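Local coordinates for D-glucosaminate-6-phosphate ammonia lyase (Salmonella typhimurium, PDB 7LCE), which belongs to the selenocysteine synthase-like branch of the pyridoxal-phosphate enzymes, with an aminotransferase-like fold and an assembly of eight chains, at residues K20-I23 with L24-S28; V107-R110 with G111-V114; N113-Y116 with G117-T121. All blocks are in the same frame, centred on the assembly; numbering follows the deposited sequence.

Contact 1 (K20-I23 with L24-S28); sequences KMTI and LGVSS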
ATOM      1  N   LYS A  20     -35.969  13.142  35.145  1.00 74.68           N
ATOM      2  CA  LYS A  20     -35.008  12.046  35.295  1.00 71.88           C
ATOM      3  C   LYS A  20     -33.691  12.472  34.650  1.00 72.25           C
ATOM      4  O   LYS A  20     -33.386  12.161  33.496  1.00 79.67           O
ATOM      5  CB  LYS A  20     -35.561  10.763  34.686  1.00 64.82           C
ATOM      6  CG  LYS A  20     -37.032  10.514  35.015  1.00 75.80           C
ATOM      7  CD  LYS A  20     -37.223   9.844  36.372  1.00 67.11           C
ATOM      8  CE  LYS A  20     -37.029   8.343  36.293  1.00 81.37           C
ATOM      9  NZ  LYS A  20     -38.037   7.707  35.398  1.00102.48           N
ATOM     10  N   MET A  21     -32.894  13.198  35.429  1.00 66.85           N
ATOM     11  CA  MET A  21     -31.660  13.814  34.960  1.00 69.62           C
ATOM     12  C   MET A  21     -30.449  12.983  35.363  1.00 72.47           C
ATOM     13  O   MET A  21     -30.328  12.573  36.523  1.00 74.93           O
ATOM     14  CB  MET A  21     -31.541  15.230  35.519  1.00 60.12           C
ATOM     15  CG  MET A  21     -32.600  16.171  34.979  1.00 73.98           C
ATOM     16  SD  MET A  21     -32.392  17.876  35.519  1.00109.72           S
ATOM     17  CE  MET A  21     -31.081  17.727  36.721  1.00 65.20           C
ATOM     18  N   THR A  22     -29.545  12.755  34.408  1.00 70.03           N
ATOM     19  CA  THR A  22     -28.363  11.945  34.688  1.00 66.00           C
ATOM     20  C   THR A  22     -27.435  12.611  35.698  1.00 61.72           C
ATOM     21  O   THR A  22     -26.696  11.915  36.402  1.00 70.57           O
ATOM     22  CB  THR A  22     -27.606  11.648  33.392  1.00 64.30           C
ATOM     23  OG1 THR A  22     -27.112  12.871  32.834  1.00 78.45           O
ATOM     24  CG2 THR A  22     -28.521  10.964  32.382  1.00 72.34           C
ATOM     25  N   ILE A  23     -27.459  13.944  35.797  1.00 63.70           N
ATOM     26  CA  ILE A  23     -26.566  14.627  36.735  1.00 73.39           C
ATOM     27  C   ILE A  23     -27.031  14.515  38.177  1.00 69.71           C
ATOM     28  O   ILE A  23     -26.300  14.922  39.089  1.00 69.82           O
ATOM     29  CB  ILE A  23     -26.392  16.119  36.389  1.00 45.76           C
ATOM     30  CG1 ILE A  23     -27.621  16.916  36.813  1.00 44.02           C
ATOM     31  CG2 ILE A  23     -26.143  16.296  34.904  1.00 72.31           C
ATOM     32  CD1 ILE A  23     -27.476  18.404  36.608  1.00 49.54           C
ATOM     33  N   LEU A  24     -28.229  13.982  38.413  1.00 70.78           N
ATOM     34  CA  LEU A  24     -28.761  13.809  39.759  1.00 68.08           C
ATOM     35  C   LEU A  24     -28.934  12.346  40.141  1.00 73.55           C
ATOM     36  O   LEU A  24     -29.561  12.053  41.165  1.00 71.29           O
ATOM     37  CB  LEU A  24     -30.098  14.539  39.899  1.00 56.76           C
ATOM     38  CG  LEU A  24     -30.044  16.059  39.803  1.00 53.48           C
ATOM     39  CD1 LEU A  24     -31.364  16.656  40.255  1.00 49.96           C
ATOM     40  CD2 LEU A  24     -28.889  16.598  40.633  1.00 65.27           C
ATOM     41  N   GLY A  25     -28.406  11.421  39.346  1.00 61.16           N
ATOM     42  CA  GLY A  25     -28.589  10.011  39.598  1.00 52.76           C
ATOM     43  C   GLY A  25     -29.686   9.356  38.791  1.00 60.97           C
ATOM     44  O   GLY A  25     -30.075   8.227  39.116  1.00 72.45           O
ATOM     45  N   VAL A  26     -30.214  10.040  37.775  1.00 61.16           N
ATOM     46  CA  VAL A  26     -31.237   9.518  36.871  1.00 67.67           C
ATOM     47  C   VAL A  26     -32.563   9.336  37.601  1.00 65.76           C
ATOM     48  O   VAL A  26     -33.535  10.043  37.315  1.00 71.94           O
ATOM     49  CB  VAL A  26     -30.796   8.207  36.193  1.00 61.77           C
ATOM     50  CG1 VAL A  26     -31.887   7.716  35.262  1.00 73.26           C
ATOM     51  CG2 VAL A  26     -29.494   8.413  35.431  1.00 56.59           C
ATOM     52  N   SER A  27     -32.627   8.393  38.542  1.00 54.80           N
ATOM     53  CA  SER A  27     -33.909   8.007  39.116  1.00 71.18           C
ATOM     54  C   SER A  27     -33.781   7.719  40.606  1.00 73.86           C
ATOM     55  O   SER A  27     -32.682   7.602  41.155  1.00 63.51           O
ATOM     56  CB  SER A  27     -34.480   6.779  38.402  1.00 78.52           C
ATOM     57  OG  SER A  27     -33.611   5.665  38.540  1.00 80.47           O
ATOM     58  N   SER A  28     -34.943   7.611  41.254  1.00 69.14           N
ATOM     59  CA  SER A  28     -35.069   7.231  42.659  1.00 68.91           C
ATOM     60  C   SER A  28     -35.817   5.906  42.733  1.00 68.11           C
ATOM     61  O   SER A  28     -37.011   5.845  42.424  1.00 75.39           O
ATOM     62  CB  SER A  28     -35.798   8.310  43.457  1.00 72.16           C
ATOM     63  OG  SER A  28     -35.913   7.941  44.821  1.00 76.75           O
TER

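Contact 2 (V107-R110 with G111-V114); sequences VMLR and GHNV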
ATOM      1  N   VAL A 107     -25.817   1.579   9.716  1.00 60.68           N
ATOM      2  CA  VAL A 107     -26.456   2.616   8.915  1.00 53.35           C
ATOM      3  C   VAL A 107     -27.519   3.305   9.758  1.00 62.40           C
ATOM      4  O   VAL A 107     -28.435   2.652  10.273  1.00 59.81           O
ATOM      5  CB  VAL A 107     -27.062   2.029   7.632  1.00 54.62           C
ATOM      6  CG1 VAL A 107     -27.922   3.064   6.942  1.00 53.08           C
ATOM      7  CG2 VAL A 107     -25.957   1.541   6.707  1.00 59.91           C
ATOM      8  N   MET A 108     -27.411   4.625   9.885  1.00 51.25           N
ATOM      9  CA  MET A 108     -28.365   5.401  10.661  1.00 44.10           C
ATOM     10  C   MET A 108     -28.540   6.768  10.020  1.00 54.67           C
ATOM     11  O   MET A 108     -27.732   7.194   9.189  1.00 62.27           O
ATOM     12  CB  MET A 108     -27.918   5.543  12.118  1.00 45.46           C
ATOM     13  CG  MET A 108     -26.622   6.303  12.284  1.00 52.30           C
ATOM     14  SD  MET A 108     -26.133   6.444  14.011  1.00 62.37           S
ATOM     15  CE  MET A 108     -27.445   7.468  14.671  1.00 54.53           C
ATOM     16  N   LEU A 109     -29.614   7.448  10.411  1.00 53.05           N
ATOM     17  CA  LEU A 109     -29.867   8.796   9.919  1.00 61.07           C
ATOM     18  C   LEU A 109     -28.882   9.781  10.535  1.00 56.55           C
ATOM     19  O   LEU A 109     -28.562   9.701  11.724  1.00 65.20           O
ATOM     20  CB  LEU A 109     -31.293   9.227  10.256  1.00 65.55           C
ATOM     21  CG  LEU A 109     -32.456   8.438   9.660  1.00 61.13           C
ATOM     22  CD1 LEU A 109     -33.773   9.042  10.116  1.00 56.74           C
ATOM     23  CD2 LEU A 109     -32.370   8.415   8.143  1.00 62.63           C
ATOM     24  N   ARG A 110     -28.402  10.721   9.715  1.00 61.51           N
ATOM     25  CA  ARG A 110     -27.559  11.789  10.246  1.00 59.37           C
ATOM     26  C   ARG A 110     -28.313  12.608  11.285  1.00 59.37           C
ATOM     27  O   ARG A 110     -27.733  13.045  12.286  1.00 61.79           O
ATOM     28  CB  ARG A 110     -27.059  12.683   9.111  1.00 54.29           C
ATOM     29  CG  ARG A 110     -26.360  13.950   9.588  1.00 64.57           C
ATOM     30  CD  ARG A 110     -25.681  14.691   8.448  1.00 60.60           C
ATOM     31  NE  ARG A 110     -24.365  14.137   8.154  1.00 62.38           N
ATOM     32  CZ  ARG A 110     -24.108  13.320   7.142  1.00 61.69           C
ATOM     33  NH1 ARG A 110     -25.050  12.953   6.292  1.00 73.10           N
ATOM     34  NH2 ARG A 110     -22.870  12.862   6.979  1.00 65.31           N
ATOM     35  N   GLY A 111     -29.614  12.808  11.078  1.00 79.04           N
ATOM     36  CA  GLY A 111     -30.424  13.492  12.066  1.00 68.15           C
ATOM     37  C   GLY A 111     -30.572  12.751  13.377  1.00 64.67           C
ATOM     38  O   GLY A 111     -31.064  13.337  14.346  1.00 73.50           O
ATOM     39  N   HIS A 112     -30.171  11.481  13.430  1.00 68.45           N
ATOM     40  CA  HIS A 112     -30.238  10.694  14.653  1.00 65.29           C
ATOM     41  C   HIS A 112     -28.901  10.567  15.368  1.00 71.15           C
ATOM     42  O   HIS A 112     -28.857  10.005  16.467  1.00 68.86           O
ATOM     43  CB  HIS A 112     -30.785   9.297  14.350  1.00 65.94           C
ATOM     44  CG  HIS A 112     -32.248   9.281  14.043  1.00 62.57           C
ATOM     45  ND1 HIS A 112     -32.959   8.115  13.860  1.00 62.91           N
ATOM     46  CD2 HIS A 112     -33.136  10.291  13.890  1.00 71.63           C
ATOM     47  CE1 HIS A 112     -34.222   8.407  13.609  1.00 59.24           C
ATOM     48  NE2 HIS A 112     -34.355   9.721  13.620  1.00 64.09           N
ATOM     49  N   ASN A 113     -27.816  11.073  14.782  1.00 78.76           N
ATOM     50  CA  ASN A 113     -26.523  11.037  15.452  1.00 73.23           C
ATOM     51  C   ASN A 113     -26.522  12.079  16.560  1.00 69.69           C
ATOM     52  O   ASN A 113     -26.152  13.236  16.334  1.00 77.87           O
ATOM     53  CB  ASN A 113     -25.389  11.294  14.460  1.00 56.61           C
ATOM     54  CG  ASN A 113     -24.029  10.963  15.033  1.00 65.65           C
ATOM     55  OD1 ASN A 113     -23.823  11.010  16.245  1.00 89.75           O
ATOM     56  ND2 ASN A 113     -23.089  10.626  14.159  1.00 83.93           N
ATOM     57  N   VAL A 114     -26.920  11.674  17.765  1.00 70.65           N
ATOM     58  CA  VAL A 114     -27.202  12.612  18.840  1.00 80.72           C
ATOM     59  C   VAL A 114     -26.237  12.397  19.998  1.00 89.09           C
ATOM     60  O   VAL A 114     -25.624  11.336  20.152  1.00 88.66           O
ATOM     61  CB  VAL A 114     -28.657  12.492  19.328  1.00 72.24           C
ATOM     62  CG1 VAL A 114     -29.615  12.908  18.224  1.00 62.23           C
ATOM     63  CG2 VAL A 114     -28.940  11.067  19.781  1.00 64.33           C
TER

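Contact 3 (N113-Y116 with G117-T121); sequences NVDY and GAPVT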
ATOM      1  N   ASN A 113     -27.816  11.073  14.782  1.00 78.76           N
ATOM      2  CA  ASN A 113     -26.523  11.037  15.452  1.00 73.23           C
ATOM      3  C   ASN A 113     -26.522  12.079  16.560  1.00 69.69           C
ATOM      4  O   ASN A 113     -26.152  13.236  16.334  1.00 77.87           O
ATOM      5  CB  ASN A 113     -25.389  11.294  14.460  1.00 56.61           C
ATOM      6  CG  ASN A 113     -24.029  10.963  15.033  1.00 65.65           C
ATOM      7  OD1 ASN A 113     -23.823  11.010  16.245  1.00 89.75           O
ATOM      8  ND2 ASN A 113     -23.089  10.626  14.159  1.00 83.93           N
ATOM      9  N   VAL A 114     -26.920  11.674  17.765  1.00 70.65           N
ATOM     10  CA  VAL A 114     -27.202  12.612  18.840  1.00 80.72           C
ATOM     11  C   VAL A 114     -26.237  12.397  19.998  1.00 89.09           C
ATOM     12  O   VAL A 114     -25.624  11.336  20.152  1.00 88.66           O
ATOM     13  CB  VAL A 114     -28.657  12.492  19.328  1.00 72.24           C
ATOM     14  CG1 VAL A 114     -29.615  12.908  18.224  1.00 62.23           C
ATOM     15  CG2 VAL A 114     -28.940  11.067  19.781  1.00 64.33           C
ATOM     16  N   ASP A 115     -26.111  13.439  20.817  1.00 92.65           N
ATOM     17  CA  ASP A 115     -25.292  13.438  22.021  1.00 83.83           C
ATOM     18  C   ASP A 115     -26.227  13.505  23.222  1.00 92.92           C
ATOM     19  O   ASP A 115     -26.951  14.493  23.393  1.00 87.74           O
ATOM     20  CB  ASP A 115     -24.322  14.622  22.019  1.00 82.52           C
ATOM     21  CG  ASP A 115     -23.229  14.500  23.074  1.00 90.07           C
ATOM     22  OD1 ASP A 115     -23.549  14.195  24.242  1.00 81.75           O
ATOM     23  OD2 ASP A 115     -22.048  14.735  22.738  1.00 81.94           O
ATOM     24  N   TYR A 116     -26.214  12.457  24.048  1.00 90.61           N
ATOM     25  CA  TYR A 116     -27.036  12.388  25.251  1.00 82.89           C
ATOM     26  C   TYR A 116     -26.199  12.528  26.521  1.00 88.33           C
ATOM     27  O   TYR A 116     -26.537  11.959  27.561  1.00 93.43           O
ATOM     28  CB  TYR A 116     -27.826  11.080  25.279  1.00 75.55           C
ATOM     29  CG  TYR A 116     -26.974   9.849  25.068  1.00 75.87           C
ATOM     30  CD1 TYR A 116     -26.270   9.280  26.124  1.00 89.53           C
ATOM     31  CD2 TYR A 116     -26.875   9.251  23.818  1.00 77.06           C
ATOM     32  CE1 TYR A 116     -25.489   8.157  25.943  1.00 82.05           C
ATOM     33  CE2 TYR A 116     -26.095   8.122  23.627  1.00 78.13           C
ATOM     34  CZ  TYR A 116     -25.406   7.580  24.696  1.00 75.61           C
ATOM     35  OH  TYR A 116     -24.625   6.461  24.524  1.00 73.52           O
ATOM     36  N   GLY A 117     -25.112  13.293  26.448  1.00103.36           N
ATOM     37  CA  GLY A 117     -24.122  13.337  27.506  1.00104.35           C
ATOM     38  C   GLY A 117     -22.843  12.683  27.027  1.00 94.36           C
ATOM     39  O   GLY A 117     -21.734  13.122  27.349  1.00 92.19           O
ATOM     40  N   ALA A 118     -23.008  11.618  26.251  1.00 81.10           N
ATOM     41  CA  ALA A 118     -21.956  10.974  25.483  1.00 81.88           C
ATOM     42  C   ALA A 118     -22.520  10.666  24.108  1.00 87.63           C
ATOM     43  O   ALA A 118     -23.716  10.368  23.977  1.00 90.07           O
ATOM     44  CB  ALA A 118     -21.453   9.684  26.150  1.00 69.83           C
ATOM     45  N   PRO A 119     -21.702  10.743  23.060  1.00 76.64           N
ATOM     46  CA  PRO A 119     -22.215  10.480  21.712  1.00 83.59           C
ATOM     47  C   PRO A 119     -22.638   9.028  21.546  1.00 82.22           C
ATOM     48  O   PRO A 119     -21.966   8.107  22.017  1.00 71.89           O
ATOM     49  CB  PRO A 119     -21.025  10.822  20.806  1.00 80.29           C
ATOM     50  CG  PRO A 119     -20.153  11.710  21.640  1.00 81.70           C
ATOM     51  CD  PRO A 119     -20.297  11.181  23.035  1.00 72.12           C
ATOM     52  N   VAL A 120     -23.772   8.833  20.867  1.00 85.60           N
ATOM     53  CA  VAL A 120     -24.235   7.489  20.545  1.00 70.85           C
ATOM     54  C   VAL A 120     -23.219   6.761  19.674  1.00 66.01           C
ATOM     55  O   VAL A 120     -23.221   5.526  19.616  1.00 67.37           O
ATOM     56  CB  VAL A 120     -25.620   7.553  19.864  1.00 50.68           C
ATOM     57  CG1 VAL A 120     -25.525   8.284  18.533  1.00 76.33           C
ATOM     58  CG2 VAL A 120     -26.219   6.162  19.697  1.00 37.43           C
ATOM     59  N   THR A 121     -22.338   7.505  19.000  1.00 72.94           N
ATOM     60  CA  THR A 121     -21.282   6.884  18.209  1.00 72.02           C
ATOM     61  C   THR A 121     -20.317   6.097  19.084  1.00 73.49           C
ATOM     62  O   THR A 121     -19.790   5.065  18.652  1.00 83.09           O
ATOM     63  CB  THR A 121     -20.513   7.947  17.424  1.00 80.91           C
ATOM     64  OG1 THR A 121     -19.613   8.633  18.305  1.00 94.45           O
ATOM     65  CG2 THR A 121     -21.470   8.957  16.822  1.00 80.24           C
TER

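Contact 1 (K20-I23 with L24-S28)
The carbonyl M21 O is gripped by two backbone N-H groups, V26 N at 2.8 Å and L24 N at 3.2 Å, which come from opposite faces of its carbonyl plane. A weak bond from G25 N to T22 O (3.4 Å) lies within the longer V26-to-M21 closure; the 6→1 and 5→2 pattern is consistent with a Schellman motif ending a short 3-10 turn, its inner bond weak. G25 takes the positive-phi position (phi 98°) that closes the motif. M21 and L24 lie side by side on one flank, with M21 CE 3.7 Å from L24 CG. On another, V26 CG2 lies 3.8 Å from T22 CA, and the two side chains slant across each other. K20 curls back along the chain, bent at chi2, chi3 and chi4, and its CE passes S27 CB at 3.7 Å. L24 and V26 also pack on F44 and K245 of the second subunit. Backbone bonds thus fix the turn, and the bent K20 chain places its amine where N216 OD1 and the O of the cofactor-bearing modified lysine at position 213 hold it, while the outer side of the turn meets the second subunit.

Contact 2 (V107-R110 with G111-V114)
From L109 to N113 the backbone leaves strand 105-109 through a 3-10 turn, closed by two successive i to i+3 hydrogen bonds, H112 N to L109 O (2.9 Å) and N113 N to R110 O (3.2 Å). The turn brings L109 and H112 alongside each other, pointing the same way. L109 holds its CG beside its own backbone N (chi1 -62°), and with an extended chi2 (-180°) this carries L109 CD1 over one face of the imidazole. The methyl is 3.7 Å from the centroid of the H112 ring, offset toward the rim, a CH-pi contact. Y158 meets the same imidazole edge-to-face. M108 points to the turn as well: its chain bends at chi3 so that the terminal CE rests 3.8 Å from H112 CB and borders N113 N, while I131, L157 and I124 also touch this buried side chain. R110 turns its guanidinium the other way, to the carbonyl O of G135 and to E133, with its NE in a salt bridge to E133 of the third subunit; that NE therefore ties the turn across a subunit boundary. E133 of the same chain also accepts from N113 ND2, so one carboxylate holds both residues. The strand lies between 153-159 and 130-134 in a mixed seven-stranded sheet whose order, with one antiparallel strand set between the first and the sixth, is that of the large domain of fold type I pyridoxal-phosphate enzymes.

Contact 3 (N113-Y116 with G117-T121)
The ring of Y116 overlaps the backbone of A118, whose carbonyl O stands 3.1 Å above the ring plane over its centre. This is a tight hairpin-like reversal, in which D115 and P119 form a single antiparallel bridge as a non-hydrogen-bonded pair and the chain turns round Y116, G117 and A118. The bridge is framed by two backbone bonds, one at each end: Y116 N to A118 O at 3.3 Å, and V120 N to V114 O. A118 O therefore accepts the N-H of Y116 while also facing its ring, an arrangement reached because Y116 CG lies between the backbone N and the carbonyl carbon (chi1 51°), folding the phenol back over the returning chain. The same ring packs obliquely along V120, CE2 to V120 CB 3.8 Å, and its hydroxyl is hydrogen-bonded to S74 OG. R242 of the second subunit packs on Y116.

At the bend D115 makes an Asx turn: its OD1 takes the N-H of G117 at 2.9 Å, nearly in line with the carboxylate C-O bond. G117, at phi 111°, takes the positive-phi position of the bend. The other carboxylate oxygen, D115 OD2, lies 3.7 Å from P119 CG, where the two side chains run alongside each other. The backbone N of D115 is bonded to N138 of the third subunit, and Q238 of the second subunit packs on A118 and P119, so the loop is held between neighbours.

Where the chain runs into helix 120-126, T121 crosses N113 at about a right angle, its methyl CG2 coming against the side-chain amide of N113, nearest at OD1, and V120 CG1 packs 3.5 Å from V114 O, the carbonyl that accepts the N-H of V120.

How the contacts relate
Following the chain, contact 1 comes first, turning the loop between strand 13-17 and helix 31-41; it stays in series with the other two. Contact 2 then closes the turn that ends strand 105-109, and contact 3 starts on its last residues, sharing N113 and V114, before reversing the chain into helix 120-126. Contacts 2 and 3 thus form one continuous strand-to-helix connection, their centres 10 Å apart, and V120 CG1 touches H112 O between them. Contact 1 lies about 17 Å from contact 3, centre to centre, without touching. The second subunit borders contacts 1 and 3, the third contacts 2 and 3, leaving 113-121 adjoining both neighbours.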